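Local atomic coordinates of phosphoacetylglucosamine mutase (Aspergillus lentulus, PDB entry 5O9X), a protein that catalyses the interconversion of N-acetylglucosamine 6-phosphate and N-acetylglucosamine 1-phosphate, working as a phosphohexomutase of the alpha-D-phosphohexomutase superfamily. Residues P223-R226 with E227-K230; A281-D284 with G285-R289. The protein carries 1 engineered substitution. All coordinates share one frame; numbering follows the deposited sequence.

Contact 1: P223-R226 with E227-K230; sequences PKLR and ELIK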
ATOM      1  N   PRO A 223     -15.737   9.511   0.404  1.00 15.91           N
ATOM      2  CA  PRO A 223     -16.741   9.549   1.496  1.00 16.45           C
ATOM      3  C   PRO A 223     -16.093   9.377   2.877  1.00 17.09           C
ATOM      4  O   PRO A 223     -16.521   9.977   3.846  1.00 15.84           O
ATOM      5  CB  PRO A 223     -17.675   8.325   1.185  1.00 17.72           C
ATOM      6  CG  PRO A 223     -17.524   8.182  -0.341  1.00 19.30           C
ATOM      7  CD  PRO A 223     -16.144   8.655  -0.749  1.00 15.61           C
ATOM      8  N   LYS A 224     -15.072   8.504   2.991  1.00 17.52           N
ATOM      9  CA  LYS A 224     -14.468   8.224   4.290  1.00 17.34           C
ATOM     10  C   LYS A 224     -13.645   9.423   4.721  1.00 18.09           C
ATOM     11  O   LYS A 224     -13.614   9.737   5.938  1.00 15.94           O
ATOM     12  CB  LYS A 224     -13.546   7.000   4.297  1.00 15.75           C
ATOM     13  CG  LYS A 224     -14.228   5.747   3.801  1.00 19.94           C
ATOM     14  CD  LYS A 224     -15.555   5.438   4.522  1.00 20.58           C
ATOM     15  CE  LYS A 224     -16.084   4.041   4.101  1.00 22.37           C
ATOM     16  NZ  LYS A 224     -17.380   3.793   4.727  1.00 22.17           N
ATOM     17  N   LEU A 225     -12.957  10.056   3.764  1.00 16.10           N
ATOM     18  CA  LEU A 225     -12.150  11.229   4.202  1.00 16.83           C
ATOM     19  C   LEU A 225     -13.128  12.339   4.668  1.00 19.87           C
ATOM     20  O   LEU A 225     -12.841  13.033   5.641  1.00 18.50           O
ATOM     21  CB  LEU A 225     -11.301  11.782   3.038  1.00 16.73           C
ATOM     22  CG  LEU A 225     -10.545  13.106   3.292  1.00 16.95           C
ATOM     23  CD1 LEU A 225      -9.601  12.863   4.457  1.00 16.34           C
ATOM     24  CD2 LEU A 225      -9.753  13.329   2.013  1.00 17.62           C
ATOM     25  N   ARG A 226     -14.239  12.573   3.920  1.00 17.84           N
ATOM     26  CA  ARG A 226     -15.266  13.559   4.340  1.00 19.27           C
ATOM     27  C   ARG A 226     -15.762  13.236   5.746  1.00 20.29           C
ATOM     28  O   ARG A 226     -15.979  14.148   6.522  1.00 19.39           O
ATOM     29  CB  ARG A 226     -16.453  13.526   3.349  1.00 20.94           C
ATOM     30  CG  ARG A 226     -17.694  14.400   3.743  1.00 25.24           C
ATOM     31  CD  ARG A 226     -18.915  14.118   2.790  1.00 31.62           C
ATOM     32  NE  ARG A 226     -18.315  14.495   1.619  1.00 32.41           N
ATOM     33  CZ  ARG A 226     -18.057  13.830   0.511  1.00 25.78           C
ATOM     34  NH1 ARG A 226     -18.594  12.682   0.089  1.00 28.29           N
ATOM     35  NH2 ARG A 226     -17.269  14.532  -0.246  1.00 21.58           N
ATOM     36  N   GLU A 227     -15.978  11.949   6.045  1.00 18.03           N
ATOM     37  CA  GLU A 227     -16.397  11.529   7.381  1.00 18.22           C
ATOM     38  C   GLU A 227     -15.330  11.819   8.469  1.00 20.84           C
ATOM     39  O   GLU A 227     -15.664  12.347   9.530  1.00 19.98           O
ATOM     40  CB  GLU A 227     -16.770  10.031   7.399  1.00 21.50           C
ATOM     41  CG  GLU A 227     -17.565   9.503   8.616  1.00 24.32           C
ATOM     42  CD  GLU A 227     -18.894  10.210   8.935  1.00 24.49           C
ATOM     43  OE1 GLU A 227     -19.498  10.896   8.049  1.00 26.41           O
ATOM     44  OE2 GLU A 227     -19.334  10.111  10.124  1.00 27.28           O
ATOM     45  N   LEU A 228     -14.069  11.449   8.188  1.00 18.76           N
ATOM     46  CA  LEU A 228     -12.952  11.716   9.067  1.00 17.60           C
ATOM     47  C   LEU A 228     -12.905  13.215   9.407  1.00 18.24           C
ATOM     48  O   LEU A 228     -12.644  13.551  10.552  1.00 19.07           O
ATOM     49  CB  LEU A 228     -11.596  11.275   8.409  1.00 17.64           C
ATOM     50  CG  LEU A 228     -10.371  11.841   9.206  1.00 17.64           C
ATOM     51  CD1 LEU A 228     -10.301  11.202  10.595  1.00 16.47           C
ATOM     52  CD2 LEU A 228      -9.146  11.455   8.317  1.00 16.96           C
ATOM     53  N   ILE A 229     -13.191  14.103   8.436  1.00 18.39           N
ATOM     54  CA  ILE A 229     -13.042  15.553   8.667  1.00 18.19           C
ATOM     55  C   ILE A 229     -13.992  16.054   9.798  1.00 21.56           C
ATOM     56  O   ILE A 229     -13.616  16.914  10.599  1.00 20.33           O
ATOM     57  CB  ILE A 229     -13.301  16.252   7.383  1.00 17.76           C
ATOM     58  CG1 ILE A 229     -12.031  16.058   6.551  1.00 19.66           C
ATOM     59  CG2 ILE A 229     -13.545  17.792   7.533  1.00 19.90           C
ATOM     60  CD1 ILE A 229     -12.203  16.466   5.099  1.00 17.98           C
ATOM     61  N   LYS A 230     -15.154  15.436   9.918  1.00 20.03           N
ATOM     62  CA  LYS A 230     -16.053  15.749  11.073  1.00 20.04           C
ATOM     63  C   LYS A 230     -15.438  15.478  12.408  1.00 22.31           C
ATOM     64  O   LYS A 230     -15.796  16.147  13.368  1.00 22.36           O
ATOM     65  CB  LYS A 230     -17.284  14.909  10.990  1.00 23.88           C
ATOM     66  CG  LYS A 230     -18.075  15.140   9.709  1.00 22.34           C
ATOM     67  CD  LYS A 230     -19.272  14.208   9.827  1.00 25.77           C
ATOM     68  CE  LYS A 230     -20.073  14.174   8.533  1.00 29.99           C
ATOM     69  NZ  LYS A 230     -21.104  13.086   8.730  1.00 31.42           N
TER

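Contact 2: A281-D284 with G285-R289; sequences ASLD and GDADR. With G16 (1,6-di-O-phosphono-alpha-D-glucopyranose), chain B.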
ATOM      1  N   ALA A 281      -3.078  16.663  -3.385  1.00 15.13           N
ATOM      2  CA  ALA A 281      -2.655  15.257  -3.250  1.00 13.61           C
ATOM      3  C   ALA A 281      -3.675  14.370  -3.927  1.00 13.81           C
ATOM      4  O   ALA A 281      -4.820  14.788  -4.179  1.00 15.40           O
ATOM      5  CB  ALA A 281      -2.515  14.900  -1.785  1.00 12.29           C
ATOM      6  N   SER A 282      -3.260  13.165  -4.298  1.00 13.98           N
ATOM      7  CA  SER A 282      -4.217  12.214  -4.877  1.00 13.97           C
ATOM      8  C   SER A 282      -4.123  10.913  -4.110  1.00 15.11           C
ATOM      9  O   SER A 282      -3.028  10.430  -3.872  1.00 13.88           O
ATOM     10  CB  SER A 282      -3.794  11.941  -6.310  1.00 14.01           C
ATOM     11  OG  SER A 282      -4.283  12.969  -7.186  1.00 17.91           O
ATOM     12  N   LEU A 283      -5.280  10.360  -3.710  1.00 13.88           N
ATOM     13  CA  LEU A 283      -5.355   9.017  -3.166  1.00 15.14           C
ATOM     14  C   LEU A 283      -5.639   8.078  -4.337  1.00 15.64           C
ATOM     15  O   LEU A 283      -5.893   8.524  -5.424  1.00 13.96           O
ATOM     16  CB  LEU A 283      -6.622   8.918  -2.252  1.00 16.32           C
ATOM     17  CG  LEU A 283      -6.634   9.895  -1.068  1.00 19.36           C
ATOM     18  CD1 LEU A 283      -7.898   9.702  -0.230  1.00 17.84           C
ATOM     19  CD2 LEU A 283      -5.352   9.713  -0.220  1.00 19.59           C
ATOM     20  N   ASP A 284      -5.623   6.774  -4.101  1.00 15.03           N
ATOM     21  CA  ASP A 284      -6.135   5.875  -5.157  1.00 15.96           C
ATOM     22  C   ASP A 284      -7.484   5.294  -4.734  1.00 16.23           C
ATOM     23  O   ASP A 284      -8.042   5.725  -3.717  1.00 16.55           O
ATOM     24  CB  ASP A 284      -5.075   4.826  -5.624  1.00 16.42           C
ATOM     25  CG  ASP A 284      -4.784   3.809  -4.578  1.00 19.82           C
ATOM     26  OD1 ASP A 284      -5.176   4.045  -3.383  1.00 19.90           O
ATOM     27  OD2 ASP A 284      -4.163   2.758  -4.927  1.00 21.56           O
ATOM     28  N   GLY A 285      -8.025   4.387  -5.562  1.00 16.44           N
ATOM     29  CA  GLY A 285      -9.395   3.828  -5.403  1.00 18.12           C
ATOM     30  C   GLY A 285      -9.684   3.093  -4.088  1.00 17.63           C
ATOM     31  O   GLY A 285     -10.851   3.068  -3.671  1.00 17.61           O
ATOM     32  N   ASP A 286      -8.690   2.479  -3.418  1.00 16.21           N
ATOM     33  CA  ASP A 286      -8.932   1.905  -2.044  1.00 17.19           C
ATOM     34  C   ASP A 286      -8.250   2.731  -0.914  1.00 15.58           C
ATOM     35  O   ASP A 286      -8.115   2.287   0.261  1.00 16.02           O
ATOM     36  CB  ASP A 286      -8.526   0.426  -1.941  1.00 18.68           C
ATOM     37  CG  ASP A 286      -7.025   0.201  -2.052  1.00 19.97           C
ATOM     38  OD1 ASP A 286      -6.383   1.110  -2.626  1.00 19.59           O
ATOM     39  OD2 ASP A 286      -6.481  -0.892  -1.611  1.00 19.63           O
ATOM     40  N   ALA A 287      -7.774   3.918  -1.294  1.00 15.82           N
ATOM     41  CA  ALA A 287      -7.096   4.865  -0.382  1.00 15.91           C
ATOM     42  C   ALA A 287      -5.882   4.205   0.336  1.00 17.65           C
ATOM     43  O   ALA A 287      -5.683   4.357   1.551  1.00 15.95           O
ATOM     44  CB  ALA A 287      -8.078   5.472   0.630  1.00 17.41           C
ATOM     45  N   ASP A 288      -5.061   3.512  -0.453  1.00 16.65           N
ATOM     46  CA  ASP A 288      -3.873   3.011   0.137  1.00 18.92           C
ATOM     47  C   ASP A 288      -2.580   3.479  -0.542  1.00 18.27           C
ATOM     48  O   ASP A 288      -1.491   2.912  -0.326  1.00 17.57           O
ATOM     49  CB  ASP A 288      -3.959   1.490   0.256  1.00 24.06           C
ATOM     50  CG  ASP A 288      -3.160   0.991   1.475  1.00 28.15           C
ATOM     51  OD1 ASP A 288      -2.908   1.789   2.431  1.00 37.96           O
ATOM     52  OD2 ASP A 288      -2.733  -0.130   1.398  1.00 38.38           O
ATOM     53  N   ARG A 289      -2.715   4.515  -1.348  1.00 15.45           N
ATOM     54  CA  ARG A 289      -1.559   5.253  -1.911  1.00 14.53           C
ATOM     55  C   ARG A 289      -1.883   6.723  -1.773  1.00 15.53           C
ATOM     56  O   ARG A 289      -3.052   7.118  -1.961  1.00 13.98           O
ATOM     57  CB  ARG A 289      -1.427   4.987  -3.417  1.00 14.48           C
ATOM     58  CG  ARG A 289      -1.047   3.555  -3.748  1.00 15.11           C
ATOM     59  CD  ARG A 289      -0.879   3.477  -5.278  1.00 15.43           C
ATOM     60  NE  ARG A 289      -0.695   2.072  -5.702  1.00 15.49           N
ATOM     61  CZ  ARG A 289      -0.319   1.732  -6.929  1.00 17.30           C
ATOM     62  NH1 ARG A 289      -0.123   2.678  -7.840  1.00 14.99           N
ATOM     63  NH2 ARG A 289      -0.221   0.470  -7.287  1.00 17.22           N
TER
HETATM   64  C1  G16 B 601       0.121  -3.134  -5.272  1.00 19.76           C
HETATM   65  C2  G16 B 601       1.119  -3.401  -4.150  1.00 27.33           C
HETATM   66  C3  G16 B 601       2.307  -2.390  -4.239  1.00 24.16           C
HETATM   67  C4  G16 B 601       3.012  -2.379  -5.584  1.00 22.73           C
HETATM   68  C5  G16 B 601       1.968  -2.101  -6.658  1.00 22.52           C
HETATM   69  C6  G16 B 601       2.438  -2.339  -8.074  1.00 20.51           C
HETATM   70  O1  G16 B 601      -0.426  -1.822  -5.103  1.00 20.16           O
HETATM   71  O2  G16 B 601       0.526  -3.381  -2.815  1.00 31.53           O
HETATM   72  O3  G16 B 601       3.134  -2.654  -3.176  1.00 27.54           O
HETATM   73  O4  G16 B 601       4.072  -1.335  -5.733  1.00 22.37           O
HETATM   74  O5  G16 B 601       0.880  -3.055  -6.603  1.00 20.78           O
HETATM   75  O6  G16 B 601       2.844  -3.779  -8.165  1.00 16.99           O
HETATM   76  P   G16 B 601       3.295  -4.367  -9.608  1.00 16.36           P
HETATM   77  O1P G16 B 601       4.373  -3.434 -10.206  1.00 15.51           O
HETATM   78  O2P G16 B 601       2.057  -4.344 -10.535  1.00 16.18           O
HETATM   79  O3P G16 B 601       3.722  -5.838  -9.414  1.00 18.19           O
HETATM   80  P'  G16 B 601      -2.027  -1.545  -4.899  1.00 18.22           P
HETATM   81  O1X G16 B 601      -2.608  -2.721  -4.067  1.00 17.73           O
HETATM   82  O2X G16 B 601      -2.688  -1.640  -6.312  1.00 17.83           O
HETATM   83  O3X G16 B 601      -2.199  -0.150  -4.405  1.00 18.11           O

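Contact 1: P223-R226 with E227-K230
Leu225 and Leu228 adopt nearly the same rotamer, CG trans to the amide nitrogen in each (chi1 173° and 167°), and this brings one methyl of each together: Leu225 CD1 lies 4.1 Å from Leu228 CD2, the two side chains meeting at a slant. Ile229 takes the other course. Its CG1 swings beside its own backbone N and so runs back over the preceding turn, where CG1 comes within 3.3 Å of Leu225 O and CD1 reaches 4.2 Å from Leu225 CG. Leu225 is therefore met by partners three and four residues further on, as expected for one apolar stripe of an alpha-helix.

Beneath these groups runs the ordinary i to i+4 ladder. Leu228 N gives Lys224 O a 2.9 Å bond that is nearly straight (168° at the hydrogen), with Glu227 N to Pro223 O at 3.0 Å before it. Ile229 N bonds Leu225 O at 3.0 Å and adds a weak second link to Arg226 O.

The helix, 221-231, is the crossover of a beta-alpha-beta unit between strands 212-215 and 240-243. Leu225 packs on Ile242 of the second strand, while Leu228 rests against Tyr192 and Leu195 of helix 188-202. The polar ends leave the stripe: Lys224 NZ forms a salt bridge with Glu188 and a hydrogen bond to Phe161 O, and Arg226 a salt bridge with Asp245.

One turn of helix also makes its own ion pair. The Glu227 chain bends about its CB-CG bond, and the extended Lys230 sets NZ 2.8 Å from Glu227 OE1, on the syn side of the carboxylate. The chemistry is divided only in part: leucines face strand and helix, while charged ends, some on stems that touch these neighbours, are matched in pairs nearer the surface, where solvent probably softens the gain from each.

Contact 2: A281-D284 with G285-R289
Asp284 reaches forward to Asp288 and Arg289 within the Asp-Gly-Asp-Ala-Asp-Arg loop, the signature of phosphohexomutase domain II whose three aspartates hold a magnesium ion in relatives. It follows strand 279-283 and leads into the antiparallel strand 290-295.

The tight side of the loop is gathered round Asp284. Its CG stands between the backbone N and the carbonyl carbon (chi1 69°), which turns OD1 into the turn, where Asp288 N binds it at 3.0 Å, nearly in line with the C-O bond. Arg289 N adds a weak bond to the same oxygen at 3.2 Å, so one oxygen serves two successive amides, the first more firmly. A type I beta turn from Asp284 to Ala287 is closed by Ala287 N to Asp284 O at 3.0 Å, the donor lying well above the carbonyl plane. Nearby, the CA-H of Leu283 meets Arg289 O, with Leu283 CA 3.2 Å from that oxygen.

The side facing the ligand is held more loosely, although it too is buried. Asp284 OD1 and Asp286 OD1 lie only 3.3 Å apart with no bond between them; Asp286 OD2 finds Thr164 instead. The closeness of these like charges is consistent with the metal site of relatives, where a cation would offset them. Asp284 OD2 lies against CG and CD of Arg289, the side chains crossing at about a right angle, and is 3.6 Å from Arg289 NE: a long ion pair, the oxygen well out of the guanidinium plane.

NE and NH2 of Arg289 turn instead to the 1-phosphate group of the bound glucose 1,6-bisphosphate, a ligand also hydrogen-bonded by His70 and His384. Arg289 NE reaches phosphate oxygen O3X, while Arg289 NH2 points almost straight (167° at the hydrogen) at the ester oxygen O1, which lies in the guanidinium plane at its edge, 3.2 Å away.

Both contacts lie in domain II, contact 1 on a helix packed against its mixed sheet and contact 2 in a loop between two of its strands, and at different depths. Contact 1, on crossover helix 221-231, has its centre about 20 Å from the centre of the chain and is only partly buried; contact 2, at about 9 Å, is buried throughout. Their centres are 14 Å apart and they do not touch. Strand 212-215, which leads toward the helix of contact 1, pairs with strand 279-283, which runs into contact 2. The outer site combines hydrocarbon packing, a helical ladder and surface salt bridges; the inner one spends its polar groups on shaping an irregular loop and gripping a phosphate.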